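Long-range contacts in purine nucleoside phosphorylase (Grouper iridovirus, PDB 3KHS), which probably catalyses the reversible phosphorolysis of purine nucleosides to free purine base and ribose 1-phosphate, a step of purine salvage: residues Lys8-Trp13 with Ile50-Val55; Ile20-Gly25 with Ser74-Lys79; Ser42-Tyr47 with Ala62-Phe67. All blocks are in the same frame, centred on the assembly; numbering follows the deposited sequence.

Contact 1: Lys8-Trp13 with Ile50-Val55; sequences KETAAW and IPNFPV
Trp13 lays one face of its indole over the ring of Pro51, with Pro51 CD 3.6 Å from the centroid of the six-membered ring and 10° off its normal, a CH-pi contact. Pro51 CG continues the overlap toward the fused bond, lying 3.8 Å from Trp13 CD2. The indole reaches the proline because Trp13 CG stands anti to the backbone N (chi1 180°). Ile50 CG1 also reaches Trp13 CZ3, more loosely, at 4.3 Å.

One turn earlier on the helix, Thr10 is held by hydroxyl and methyl alike. Its OG1 donates to Pro51 O at 2.6 Å, from above the carbonyl plane, and CG2, anti to the backbone N, meets Ile50 CG2 at 3.8 Å. Leu6 O, one turn back, is a second acceptor within reach of the hydroxyl. Asn52 then closes a polar network: its ND2 gives one N-H to Thr10 OG1 at 3.0 Å and the other to Glu9 OE1 at 2.9 Å, both close to the amide plane. Glu9 OE1 is met on its anti side, with carboxylate and amide planes turned 39° apart.

Asn52 is the third residue of a type II turn from Ile50 to Phe53, with the positive phi of that position. Its backbone O accepts a hydrogen bond from Arg92 NH2, and Phe95 of helix 95-102 touches both Thr10 and Asn52. The N-terminal helix is therefore joined to the loop by an aromatic-proline overlap and a polar network in which two helix acceptors fix the Asn52 amide, while Pro51 O, Leu6 O and Asn52 ND2 grip Thr10 OG1.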
ATOM      1  N   LYS B   8     -23.473 -15.979   5.481  1.00 44.51           N
ATOM      2  CA  LYS B   8     -24.834 -16.509   5.514  1.00 46.07           C
ATOM      3  C   LYS B   8     -25.024 -17.461   6.700  1.00 47.29           C
ATOM      4  O   LYS B   8     -26.049 -17.420   7.378  1.00 49.39           O
ATOM      5  CB  LYS B   8     -25.144 -17.216   4.207  1.00 45.84           C
ATOM      6  CG  LYS B   8     -25.338 -16.248   3.062  1.00 51.74           C
ATOM      7  CD  LYS B   8     -25.545 -16.979   1.766  1.00 53.79           C
ATOM      8  CE  LYS B   8     -25.499 -16.023   0.597  1.00 60.86           C
ATOM      9  NZ  LYS B   8     -25.360 -16.759  -0.698  1.00 64.87           N
ATOM     10  N   GLU B   9     -24.027 -18.305   6.953  1.00 48.66           N
ATOM     11  CA  GLU B   9     -24.089 -19.248   8.055  1.00 46.39           C
ATOM     12  C   GLU B   9     -24.154 -18.472   9.357  1.00 46.47           C
ATOM     13  O   GLU B   9     -25.013 -18.733  10.206  1.00 47.55           O
ATOM     14  CB  GLU B   9     -22.873 -20.187   8.015  1.00 53.46           C
ATOM     15  CG  GLU B   9     -22.492 -20.822   9.360  1.00 59.57           C
ATOM     16  CD  GLU B   9     -21.210 -21.652   9.284  1.00 68.81           C
ATOM     17  OE1 GLU B   9     -20.121 -21.096   8.961  1.00 63.30           O
ATOM     18  OE2 GLU B   9     -21.300 -22.874   9.552  1.00 77.49           O
ATOM     19  N   THR B  10     -23.250 -17.512   9.515  1.00 45.06           N
ATOM     20  CA  THR B  10     -23.233 -16.685  10.711  1.00 40.96           C
ATOM     21  C   THR B  10     -24.585 -16.000  10.876  1.00 36.72           C
ATOM     22  O   THR B  10     -25.110 -15.925  11.982  1.00 37.18           O
ATOM     23  CB  THR B  10     -22.127 -15.632  10.613  1.00 32.62           C
ATOM     24  OG1 THR B  10     -20.862 -16.277  10.778  1.00 38.88           O
ATOM     25  CG2 THR B  10     -22.300 -14.568  11.662  1.00 35.28           C
ATOM     26  N   ALA B  11     -25.148 -15.503   9.779  1.00 33.33           N
ATOM     27  CA  ALA B  11     -26.444 -14.829   9.855  1.00 40.85           C
ATOM     28  C   ALA B  11     -27.536 -15.810  10.287  1.00 46.56           C
ATOM     29  O   ALA B  11     -28.318 -15.514  11.188  1.00 46.68           O
ATOM     30  CB  ALA B  11     -26.812 -14.189   8.500  1.00 39.12           C
ATOM     31  N   ALA B  12     -27.580 -16.979   9.647  1.00 45.42           N
ATOM     32  CA  ALA B  12     -28.580 -17.974   9.985  1.00 44.34           C
ATOM     33  C   ALA B  12     -28.504 -18.330  11.466  1.00 46.37           C
ATOM     34  O   ALA B  12     -29.525 -18.607  12.091  1.00 49.30           O
ATOM     35  CB  ALA B  12     -28.399 -19.219   9.127  1.00 42.31           C
ATOM     36  N   TRP B  13     -27.302 -18.306  12.035  1.00 43.69           N
ATOM     37  CA  TRP B  13     -27.136 -18.640  13.444  1.00 41.94           C
ATOM     38  C   TRP B  13     -27.658 -17.524  14.334  1.00 47.42           C
ATOM     39  O   TRP B  13     -28.190 -17.773  15.420  1.00 51.25           O
ATOM     40  CB  TRP B  13     -25.659 -18.922  13.749  1.00 30.40           C
ATOM     41  CG  TRP B  13     -25.355 -19.275  15.166  1.00 26.49           C
ATOM     42  CD1 TRP B  13     -25.243 -20.536  15.691  1.00 24.28           C
ATOM     43  CD2 TRP B  13     -25.068 -18.366  16.250  1.00 25.65           C
ATOM     44  NE1 TRP B  13     -24.900 -20.472  17.034  1.00 23.19           N
ATOM     45  CE2 TRP B  13     -24.788 -19.153  17.398  1.00 27.04           C
ATOM     46  CE3 TRP B  13     -25.012 -16.975  16.360  1.00 29.97           C
ATOM     47  CZ2 TRP B  13     -24.460 -18.587  18.632  1.00 26.42           C
ATOM     48  CZ3 TRP B  13     -24.682 -16.411  17.600  1.00 35.66           C
ATOM     49  CH2 TRP B  13     -24.409 -17.222  18.716  1.00 30.80           C
ATOM     50  N   ILE B  50     -20.139 -15.285  18.643  1.00 46.51           N
ATOM     51  CA  ILE B  50     -20.590 -15.353  17.270  1.00 40.75           C
ATOM     52  C   ILE B  50     -19.625 -16.110  16.371  1.00 41.57           C
ATOM     53  O   ILE B  50     -18.433 -15.820  16.312  1.00 41.63           O
ATOM     54  CB  ILE B  50     -20.822 -13.950  16.675  1.00 36.46           C
ATOM     55  CG1 ILE B  50     -21.805 -13.175  17.535  1.00 32.55           C
ATOM     56  CG2 ILE B  50     -21.336 -14.064  15.261  1.00 25.59           C
ATOM     57  CD1 ILE B  50     -22.080 -11.794  16.994  1.00 35.84           C
ATOM     58  N   PRO B  51     -20.146 -17.115  15.673  1.00 40.40           N
ATOM     59  CA  PRO B  51     -19.436 -17.977  14.736  1.00 39.38           C
ATOM     60  C   PRO B  51     -18.817 -17.167  13.590  1.00 41.67           C
ATOM     61  O   PRO B  51     -19.492 -16.342  12.985  1.00 44.92           O
ATOM     62  CB  PRO B  51     -20.544 -18.884  14.225  1.00 34.71           C
ATOM     63  CG  PRO B  51     -21.431 -19.041  15.411  1.00 37.03           C
ATOM     64  CD  PRO B  51     -21.462 -17.681  16.031  1.00 41.66           C
ATOM     65  N   ASN B  52     -17.551 -17.427  13.283  1.00 41.11           N
ATOM     66  CA  ASN B  52     -16.858 -16.749  12.183  1.00 42.52           C
ATOM     67  C   ASN B  52     -16.436 -15.296  12.427  1.00 39.80           C
ATOM     68  O   ASN B  52     -15.682 -14.754  11.633  1.00 40.69           O
ATOM     69  CB  ASN B  52     -17.704 -16.797  10.903  1.00 38.18           C
ATOM     70  CG  ASN B  52     -17.866 -18.195  10.343  1.00 37.77           C
ATOM     71  OD1 ASN B  52     -16.907 -18.949  10.238  1.00 30.47           O
ATOM     72  ND2 ASN B  52     -19.088 -18.532   9.945  1.00 35.07           N
ATOM     73  N   PHE B  53     -16.929 -14.663  13.493  1.00 41.73           N
ATOM     74  CA  PHE B  53     -16.559 -13.270  13.789  1.00 40.02           C
ATOM     75  C   PHE B  53     -15.113 -13.185  14.244  1.00 42.67           C
ATOM     76  O   PHE B  53     -14.653 -14.008  15.049  1.00 42.89           O
ATOM     77  CB  PHE B  53     -17.449 -12.685  14.900  1.00 35.37           C
ATOM     78  CG  PHE B  53     -18.371 -11.573  14.446  1.00 32.05           C
ATOM     79  CD1 PHE B  53     -19.209 -11.738  13.351  1.00 32.47           C
ATOM     80  CD2 PHE B  53     -18.417 -10.374  15.138  1.00 35.21           C
ATOM     81  CE1 PHE B  53     -20.082 -10.724  12.948  1.00 31.61           C
ATOM     82  CE2 PHE B  53     -19.284  -9.350  14.749  1.00 28.52           C
ATOM     83  CZ  PHE B  53     -20.120  -9.525  13.651  1.00 33.43           C
ATOM     84  N   PRO B  54     -14.373 -12.193  13.742  1.00 41.44           N
ATOM     85  CA  PRO B  54     -12.970 -12.084  14.176  1.00 39.08           C
ATOM     86  C   PRO B  54     -12.933 -11.767  15.669  1.00 41.53           C
ATOM     87  O   PRO B  54     -13.901 -11.255  16.210  1.00 39.82           O
ATOM     88  CB  PRO B  54     -12.436 -10.931  13.336  1.00 33.96           C
ATOM     89  CG  PRO B  54     -13.257 -11.028  12.067  1.00 41.69           C
ATOM     90  CD  PRO B  54     -14.657 -11.320  12.590  1.00 39.51           C
ATOM     91  N   VAL B  55     -11.830 -12.088  16.334  1.00 47.42           N
ATOM     92  CA  VAL B  55     -11.685 -11.798  17.757  1.00 53.71           C
ATOM     93  C   VAL B  55     -10.951 -10.460  17.871  1.00 58.00           C
ATOM     94  O   VAL B  55     -10.241 -10.065  16.943  1.00 60.64           O
ATOM     95  CB  VAL B  55     -10.847 -12.885  18.465  1.00 57.61           C
ATOM     96  CG1 VAL B  55     -10.668 -12.530  19.925  1.00 60.48           C
ATOM     97  CG2 VAL B  55     -11.517 -14.225  18.329  1.00 56.16           C
TER

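Contact 2: Ile20-Gly25 with Ser74-Lys79; sequences IRPVLG and SCVCMK
Ile20 brings CG2 within 4.2 Å of Ser74 OG, a light touch ahead of the backbone pairing. Arg21 contributes its carbonyl: Ser74 OG donates to Arg21 O over 3.2 Å, from a position tilted 32° off the carbonyl plane. The serine reaches it with OG between its own backbone N and carbonyl carbon (chi1 48°). The guanidinium of Arg21 is engaged by Asn15. Pro22 follows with its ring against Val76, Pro22 CB to Val76 CB 3.8 Å.

At Val23 the backbone pairing begins. Val23 N and Leu24 N both donate to Ser74 O, the first at 2.9 Å from above the carbonyl plane, the second at 3.3 Å within it, and this shared acceptor marks the entry of the chain into strand 24-28. From here the two strands run parallel, with Leu24 bridged to Cys75 and Gly25 to Val76, as neighbours in the mixed sheet that forms the core of the PNP/MTAP phosphorylase fold. The other edge of strand 24-28 is taken by strand 107-116.

Leu24 returns a bond through its carbonyl, Leu24 O accepting from Val76 N at 3.0 Å. Its side chain shares a sheet face with Cys75, where Leu24 CD2 comes to 3.4 Å from Cys75 SG, a close apolar contact. Gly25 sits beside Val76, and its CA makes a CA-H...O contact of 3.3 Å with Val76 O.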
ATOM      1  N   ILE B  20     -37.645 -10.416  14.519  1.00 72.42           N
ATOM      2  CA  ILE B  20     -37.705  -9.576  13.327  1.00 71.30           C
ATOM      3  C   ILE B  20     -36.285  -9.389  12.792  1.00 67.41           C
ATOM      4  O   ILE B  20     -35.374  -9.047  13.542  1.00 66.16           O
ATOM      5  CB  ILE B  20     -38.301  -8.180  13.648  1.00 73.11           C
ATOM      6  CG1 ILE B  20     -39.329  -8.296  14.781  1.00 72.80           C
ATOM      7  CG2 ILE B  20     -38.968  -7.597  12.393  1.00 72.73           C
ATOM      8  CD1 ILE B  20     -39.941  -6.969  15.201  1.00 72.67           C
ATOM      9  N   ARG B  21     -36.092  -9.631  11.505  1.00 63.89           N
ATOM     10  CA  ARG B  21     -34.780  -9.455  10.933  1.00 60.78           C
ATOM     11  C   ARG B  21     -34.511  -7.958  10.889  1.00 56.07           C
ATOM     12  O   ARG B  21     -35.403  -7.172  10.589  1.00 51.69           O
ATOM     13  CB  ARG B  21     -34.723 -10.047   9.524  1.00 65.81           C
ATOM     14  CG  ARG B  21     -35.050 -11.538   9.456  1.00 70.01           C
ATOM     15  CD  ARG B  21     -34.647 -12.104   8.109  1.00 72.29           C
ATOM     16  NE  ARG B  21     -33.311 -12.705   8.144  1.00 81.89           N
ATOM     17  CZ  ARG B  21     -32.555 -12.944   7.068  1.00 84.35           C
ATOM     18  NH1 ARG B  21     -32.992 -12.627   5.851  1.00 83.71           N
ATOM     19  NH2 ARG B  21     -31.362 -13.518   7.202  1.00 79.18           N
ATOM     20  N   PRO B  22     -33.285  -7.545  11.230  1.00 52.99           N
ATOM     21  CA  PRO B  22     -32.919  -6.132  11.215  1.00 49.20           C
ATOM     22  C   PRO B  22     -32.930  -5.601   9.786  1.00 47.85           C
ATOM     23  O   PRO B  22     -32.566  -6.311   8.857  1.00 49.51           O
ATOM     24  CB  PRO B  22     -31.527  -6.145  11.823  1.00 50.87           C
ATOM     25  CG  PRO B  22     -30.989  -7.468  11.357  1.00 48.20           C
ATOM     26  CD  PRO B  22     -32.145  -8.366  11.671  1.00 53.15           C
ATOM     27  N   VAL B  23     -33.375  -4.360   9.607  1.00 45.97           N
ATOM     28  CA  VAL B  23     -33.413  -3.762   8.275  1.00 44.02           C
ATOM     29  C   VAL B  23     -32.387  -2.614   8.199  1.00 44.54           C
ATOM     30  O   VAL B  23     -31.940  -2.208   7.107  1.00 41.98           O
ATOM     31  CB  VAL B  23     -34.833  -3.228   7.936  1.00 42.87           C
ATOM     32  CG1 VAL B  23     -35.299  -2.239   8.997  1.00 42.23           C
ATOM     33  CG2 VAL B  23     -34.821  -2.556   6.564  1.00 46.62           C
ATOM     34  N   LEU B  24     -32.027  -2.090   9.369  1.00 38.39           N
ATOM     35  CA  LEU B  24     -31.037  -1.032   9.449  1.00 40.99           C
ATOM     36  C   LEU B  24     -29.874  -1.459  10.339  1.00 38.34           C
ATOM     37  O   LEU B  24     -30.071  -2.041  11.414  1.00 42.30           O
ATOM     38  CB  LEU B  24     -31.626   0.261  10.014  1.00 41.75           C
ATOM     39  CG  LEU B  24     -30.526   1.320  10.208  1.00 39.66           C
ATOM     40  CD1 LEU B  24     -30.769   2.491   9.298  1.00 34.47           C
ATOM     41  CD2 LEU B  24     -30.481   1.749  11.639  1.00 38.17           C
ATOM     42  N   GLY B  25     -28.663  -1.158   9.897  1.00 35.43           N
ATOM     43  CA  GLY B  25     -27.491  -1.515  10.682  1.00 35.79           C
ATOM     44  C   GLY B  25     -26.710  -0.311  11.191  1.00 34.47           C
ATOM     45  O   GLY B  25     -26.682   0.747  10.568  1.00 35.99           O
ATOM     46  N   SER B  74     -36.382  -1.962  13.140  1.00 45.84           N
ATOM     47  CA  SER B  74     -35.581  -3.049  13.700  1.00 45.04           C
ATOM     48  C   SER B  74     -34.137  -2.854  13.210  1.00 44.01           C
ATOM     49  O   SER B  74     -33.849  -2.789  11.998  1.00 43.31           O
ATOM     50  CB  SER B  74     -36.126  -4.407  13.266  1.00 45.58           C
ATOM     51  OG  SER B  74     -36.353  -4.411  11.876  1.00 53.81           O
ATOM     52  N   CYS B  75     -33.232  -2.749  14.168  1.00 41.58           N
ATOM     53  CA  CYS B  75     -31.829  -2.511  13.869  1.00 42.64           C
ATOM     54  C   CYS B  75     -30.917  -3.559  14.495  1.00 43.19           C
ATOM     55  O   CYS B  75     -31.294  -4.259  15.456  1.00 38.54           O
ATOM     56  CB  CYS B  75     -31.385  -1.134  14.438  1.00 37.37           C
ATOM     57  SG  CYS B  75     -32.406   0.355  14.117  1.00 36.98           S
ATOM     58  N   VAL B  76     -29.710  -3.633  13.935  1.00 44.30           N
ATOM     59  CA  VAL B  76     -28.636  -4.472  14.451  1.00 41.62           C
ATOM     60  C   VAL B  76     -27.521  -3.438  14.643  1.00 41.66           C
ATOM     61  O   VAL B  76     -27.222  -2.669  13.732  1.00 37.50           O
ATOM     62  CB  VAL B  76     -28.182  -5.594  13.460  1.00 33.67           C
ATOM     63  CG1 VAL B  76     -27.856  -5.032  12.135  1.00 27.79           C
ATOM     64  CG2 VAL B  76     -26.955  -6.294  14.020  1.00 35.04           C
ATOM     65  N   CYS B  77     -26.938  -3.399  15.838  1.00 41.08           N
ATOM     66  CA  CYS B  77     -25.894  -2.435  16.138  1.00 38.89           C
ATOM     67  C   CYS B  77     -24.593  -3.079  16.584  1.00 40.26           C
ATOM     68  O   CYS B  77     -24.581  -3.888  17.509  1.00 37.23           O
ATOM     69  CB  CYS B  77     -26.364  -1.486  17.232  1.00 35.74           C
ATOM     70  SG  CYS B  77     -25.078  -0.345  17.901  1.00 38.88           S
ATOM     71  N   MET B  78     -23.504  -2.713  15.910  1.00 37.92           N
ATOM     72  CA  MET B  78     -22.168  -3.194  16.231  1.00 32.34           C
ATOM     73  C   MET B  78     -21.573  -2.265  17.279  1.00 37.83           C
ATOM     74  O   MET B  78     -21.393  -1.079  17.023  1.00 42.17           O
ATOM     75  CB  MET B  78     -21.272  -3.166  14.981  1.00 37.49           C
ATOM     76  CG  MET B  78     -21.359  -4.426  14.052  1.00 27.94           C
ATOM     77  SD  MET B  78     -20.263  -4.398  12.622  1.00 35.24           S
ATOM     78  CE  MET B  78     -18.700  -4.902  13.305  1.00 19.76           C
ATOM     79  N   LYS B  79     -21.303  -2.789  18.471  1.00 40.86           N
ATOM     80  CA  LYS B  79     -20.668  -2.002  19.519  1.00 40.12           C
ATOM     81  C   LYS B  79     -19.188  -2.382  19.446  1.00 40.96           C
ATOM     82  O   LYS B  79     -18.725  -3.243  20.182  1.00 41.05           O
ATOM     83  CB  LYS B  79     -21.250  -2.341  20.898  1.00 40.60           C
ATOM     84  CG  LYS B  79     -22.546  -1.591  21.210  1.00 39.34           C
ATOM     85  CD  LYS B  79     -22.990  -1.754  22.643  1.00 39.06           C
ATOM     86  CE  LYS B  79     -22.180  -0.890  23.597  1.00 42.86           C
ATOM     87  NZ  LYS B  79     -22.865  -0.758  24.938  1.00 42.77           N
TER

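Contact 3: Ser42-Tyr47 with Ala62-Phe67; sequences SITVAY and AGSLIF
Ile43 and Phe67 open a ladder of backbone hydrogen bonds that Val45 and Leu65 continue. Both are hydrogen-bonded antiparallel pairs; Ile43 N gives to Phe67 O at 2.9 Å, and Phe67 N to Ile43 O at the same distance. Between Val45 and Leu65 both bonds are nearly straight, each with 173° at the hydrogen. The strand axes approach to 4.6 Å with N-to-C directions 162° apart. A fifth bond, Tyr47 N to Gly63 O at 2.8 Å, extends the ladder past the end of strand 42-46. Weaker CA-H...O contacts lie alongside, the shortest from Ser42 CA to Phe67 O at 3.0 Å.

Apolar packing divides between the two faces. On the face carrying Ile43, Val45, Leu65 and Phe67, Val45 CG2 comes obliquely to the phenyl ring, 4.2 Å from Phe67 CE1; Trp13 and Leu14 of helix 3-15 pack over this side, touching Val45, Leu65 and Phe67. On the other face the side chains of Thr44 and Ile66 run alongside each other in the same direction, with Thr44 CG2 reaching on to Ser64 CB at 3.9 Å. Ser42 CB meets Ile66 CG2.

The aromatic contact belongs to Tyr47, whose ring lies over the Gly63-Ser64 peptide. Its CG, anti to the carbonyl carbon (chi1 -74°), is set against Gly63 O. Ser64 N stands 3.6 Å above the plane over the ring centre, and Leu65 CB meets the ring at its edge. Gly63 CA itself lies against the ring, 3.5 Å from Tyr47 CD2. Tyr47 OH is bonded to Gly80 O, holding the far end of the ring.

Together these features are those of the outer pair of a three-stranded beta meander, completed by strand 73-79, at the margin of the mixed sheet of the phosphorylase fold.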
ATOM      1  N   SER B  42     -34.027  -5.117  23.358  1.00 64.85           N
ATOM      2  CA  SER B  42     -32.814  -5.644  22.779  1.00 64.42           C
ATOM      3  C   SER B  42     -32.257  -6.966  23.259  1.00 63.28           C
ATOM      4  O   SER B  42     -32.303  -7.305  24.440  1.00 65.00           O
ATOM      5  CB  SER B  42     -31.726  -4.576  22.883  1.00 62.69           C
ATOM      6  OG  SER B  42     -31.577  -4.151  24.224  1.00 56.88           O
ATOM      7  N   ILE B  43     -31.724  -7.700  22.294  1.00 60.22           N
ATOM      8  CA  ILE B  43     -31.068  -8.964  22.536  1.00 57.35           C
ATOM      9  C   ILE B  43     -29.598  -8.626  22.292  1.00 58.67           C
ATOM     10  O   ILE B  43     -29.266  -7.905  21.346  1.00 58.68           O
ATOM     11  CB  ILE B  43     -31.536 -10.028  21.533  1.00 56.77           C
ATOM     12  CG1 ILE B  43     -33.030 -10.277  21.728  1.00 57.01           C
ATOM     13  CG2 ILE B  43     -30.753 -11.317  21.724  1.00 52.49           C
ATOM     14  CD1 ILE B  43     -33.391 -10.625  23.161  1.00 63.55           C
ATOM     15  N   THR B  44     -28.718  -9.122  23.148  1.00 56.96           N
ATOM     16  CA  THR B  44     -27.304  -8.838  22.989  1.00 54.53           C
ATOM     17  C   THR B  44     -26.479 -10.099  22.807  1.00 53.78           C
ATOM     18  O   THR B  44     -26.635 -11.064  23.558  1.00 54.96           O
ATOM     19  CB  THR B  44     -26.776  -8.050  24.195  1.00 53.69           C
ATOM     20  OG1 THR B  44     -27.463  -6.793  24.263  1.00 53.39           O
ATOM     21  CG2 THR B  44     -25.263  -7.821  24.071  1.00 46.43           C
ATOM     22  N   VAL B  45     -25.600 -10.085  21.806  1.00 49.38           N
ATOM     23  CA  VAL B  45     -24.748 -11.225  21.534  1.00 45.39           C
ATOM     24  C   VAL B  45     -23.294 -10.784  21.461  1.00 45.15           C
ATOM     25  O   VAL B  45     -22.916 -10.039  20.562  1.00 48.33           O
ATOM     26  CB  VAL B  45     -25.159 -11.900  20.217  1.00 39.34           C
ATOM     27  CG1 VAL B  45     -24.467 -13.228  20.082  1.00 41.16           C
ATOM     28  CG2 VAL B  45     -26.676 -12.074  20.168  1.00 40.46           C
ATOM     29  N   ALA B  46     -22.480 -11.246  22.409  1.00 44.08           N
ATOM     30  CA  ALA B  46     -21.062 -10.901  22.441  1.00 40.24           C
ATOM     31  C   ALA B  46     -20.411 -11.382  21.160  1.00 42.08           C
ATOM     32  O   ALA B  46     -20.786 -12.452  20.639  1.00 42.26           O
ATOM     33  CB  ALA B  46     -20.411 -11.566  23.606  1.00 36.59           C
ATOM     34  N   TYR B  47     -19.446 -10.614  20.648  1.00 38.78           N
ATOM     35  CA  TYR B  47     -18.751 -11.022  19.421  1.00 43.37           C
ATOM     36  C   TYR B  47     -18.086 -12.399  19.616  1.00 45.23           C
ATOM     37  O   TYR B  47     -18.041 -13.230  18.710  1.00 43.93           O
ATOM     38  CB  TYR B  47     -17.666 -10.005  19.024  1.00 36.77           C
ATOM     39  CG  TYR B  47     -18.182  -8.716  18.430  1.00 38.82           C
ATOM     40  CD1 TYR B  47     -19.520  -8.582  18.052  1.00 35.40           C
ATOM     41  CD2 TYR B  47     -17.334  -7.613  18.267  1.00 34.70           C
ATOM     42  CE1 TYR B  47     -20.009  -7.390  17.539  1.00 31.59           C
ATOM     43  CE2 TYR B  47     -17.807  -6.412  17.751  1.00 27.23           C
ATOM     44  CZ  TYR B  47     -19.158  -6.304  17.388  1.00 36.75           C
ATOM     45  OH  TYR B  47     -19.661  -5.118  16.877  1.00 35.34           O
ATOM     46  N   ALA B  62     -14.762  -7.934  24.189  1.00 63.29           N
ATOM     47  CA  ALA B  62     -15.111  -6.548  24.488  1.00 63.44           C
ATOM     48  C   ALA B  62     -16.285  -6.093  23.617  1.00 59.24           C
ATOM     49  O   ALA B  62     -17.115  -5.298  24.059  1.00 59.63           O
ATOM     50  CB  ALA B  62     -13.885  -5.622  24.260  1.00 60.50           C
ATOM     51  N   GLY B  63     -16.352  -6.612  22.390  1.00 51.76           N
ATOM     52  CA  GLY B  63     -17.406  -6.218  21.474  1.00 44.49           C
ATOM     53  C   GLY B  63     -18.716  -6.997  21.485  1.00 44.45           C
ATOM     54  O   GLY B  63     -18.772  -8.184  21.753  1.00 36.10           O
ATOM     55  N   SER B  64     -19.800  -6.312  21.169  1.00 47.42           N
ATOM     56  CA  SER B  64     -21.090  -6.975  21.138  1.00 46.61           C
ATOM     57  C   SER B  64     -21.991  -6.462  20.041  1.00 48.24           C
ATOM     58  O   SER B  64     -21.894  -5.314  19.607  1.00 49.16           O
ATOM     59  CB  SER B  64     -21.802  -6.843  22.482  1.00 47.50           C
ATOM     60  OG  SER B  64     -21.720  -5.519  22.984  1.00 47.39           O
ATOM     61  N   LEU B  65     -22.876  -7.342  19.599  1.00 49.13           N
ATOM     62  CA  LEU B  65     -23.833  -7.051  18.545  1.00 44.72           C
ATOM     63  C   LEU B  65     -25.184  -6.919  19.252  1.00 47.62           C
ATOM     64  O   LEU B  65     -25.578  -7.797  20.012  1.00 51.16           O
ATOM     65  CB  LEU B  65     -23.839  -8.214  17.561  1.00 37.97           C
ATOM     66  CG  LEU B  65     -24.271  -8.036  16.113  1.00 38.12           C
ATOM     67  CD1 LEU B  65     -23.520  -6.873  15.507  1.00 38.68           C
ATOM     68  CD2 LEU B  65     -23.994  -9.331  15.324  1.00 33.32           C
ATOM     69  N   ILE B  66     -25.889  -5.821  19.008  1.00 46.64           N
ATOM     70  CA  ILE B  66     -27.170  -5.575  19.660  1.00 44.06           C
ATOM     71  C   ILE B  66     -28.325  -5.539  18.676  1.00 43.90           C
ATOM     72  O   ILE B  66     -28.258  -4.842  17.663  1.00 42.27           O
ATOM     73  CB  ILE B  66     -27.134  -4.229  20.439  1.00 41.82           C
ATOM     74  CG1 ILE B  66     -25.972  -4.232  21.428  1.00 46.25           C
ATOM     75  CG2 ILE B  66     -28.421  -4.018  21.211  1.00 44.38           C
ATOM     76  CD1 ILE B  66     -25.986  -3.048  22.370  1.00 51.93           C
ATOM     77  N   PHE B  67     -29.375  -6.307  18.961  1.00 43.83           N
ATOM     78  CA  PHE B  67     -30.551  -6.314  18.084  1.00 47.59           C
ATOM     79  C   PHE B  67     -31.703  -5.687  18.825  1.00 48.86           C
ATOM     80  O   PHE B  67     -31.989  -6.068  19.966  1.00 54.60           O
ATOM     81  CB  PHE B  67     -30.963  -7.720  17.677  1.00 42.89           C
ATOM     82  CG  PHE B  67     -29.919  -8.452  16.930  1.00 41.71           C
ATOM     83  CD1 PHE B  67     -28.875  -9.064  17.603  1.00 37.18           C
ATOM     84  CD2 PHE B  67     -29.957  -8.509  15.543  1.00 42.98           C
ATOM     85  CE1 PHE B  67     -27.882  -9.717  16.908  1.00 37.44           C
ATOM     86  CE2 PHE B  67     -28.956  -9.167  14.831  1.00 37.73           C
ATOM     87  CZ  PHE B  67     -27.920  -9.769  15.512  1.00 35.62           C
TER

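In the fold
Contacts 2 and 3, with centres about 11 Å apart, belong to one sheet in which strands 42-46, 64-70, 73-79 and 24-28 follow one another as neighbours; Cys77 N to Ile66 O at 2.7 Å is a probable hydrogen bond between them. Contact 1 lies about 12 Å from contact 3, centre to centre, and brings helix 3-15 and its partner loop against that sheet, where Ile50 meets Val45 and Leu65. Contacts 1 and 2, about 15 Å apart between centres, do not touch. Along the chain, contact 1 alternates with both others, while contact 3 falls wholly between the segments of contact 2, so this side of the fold is assembled from pieces that alternate along the chain.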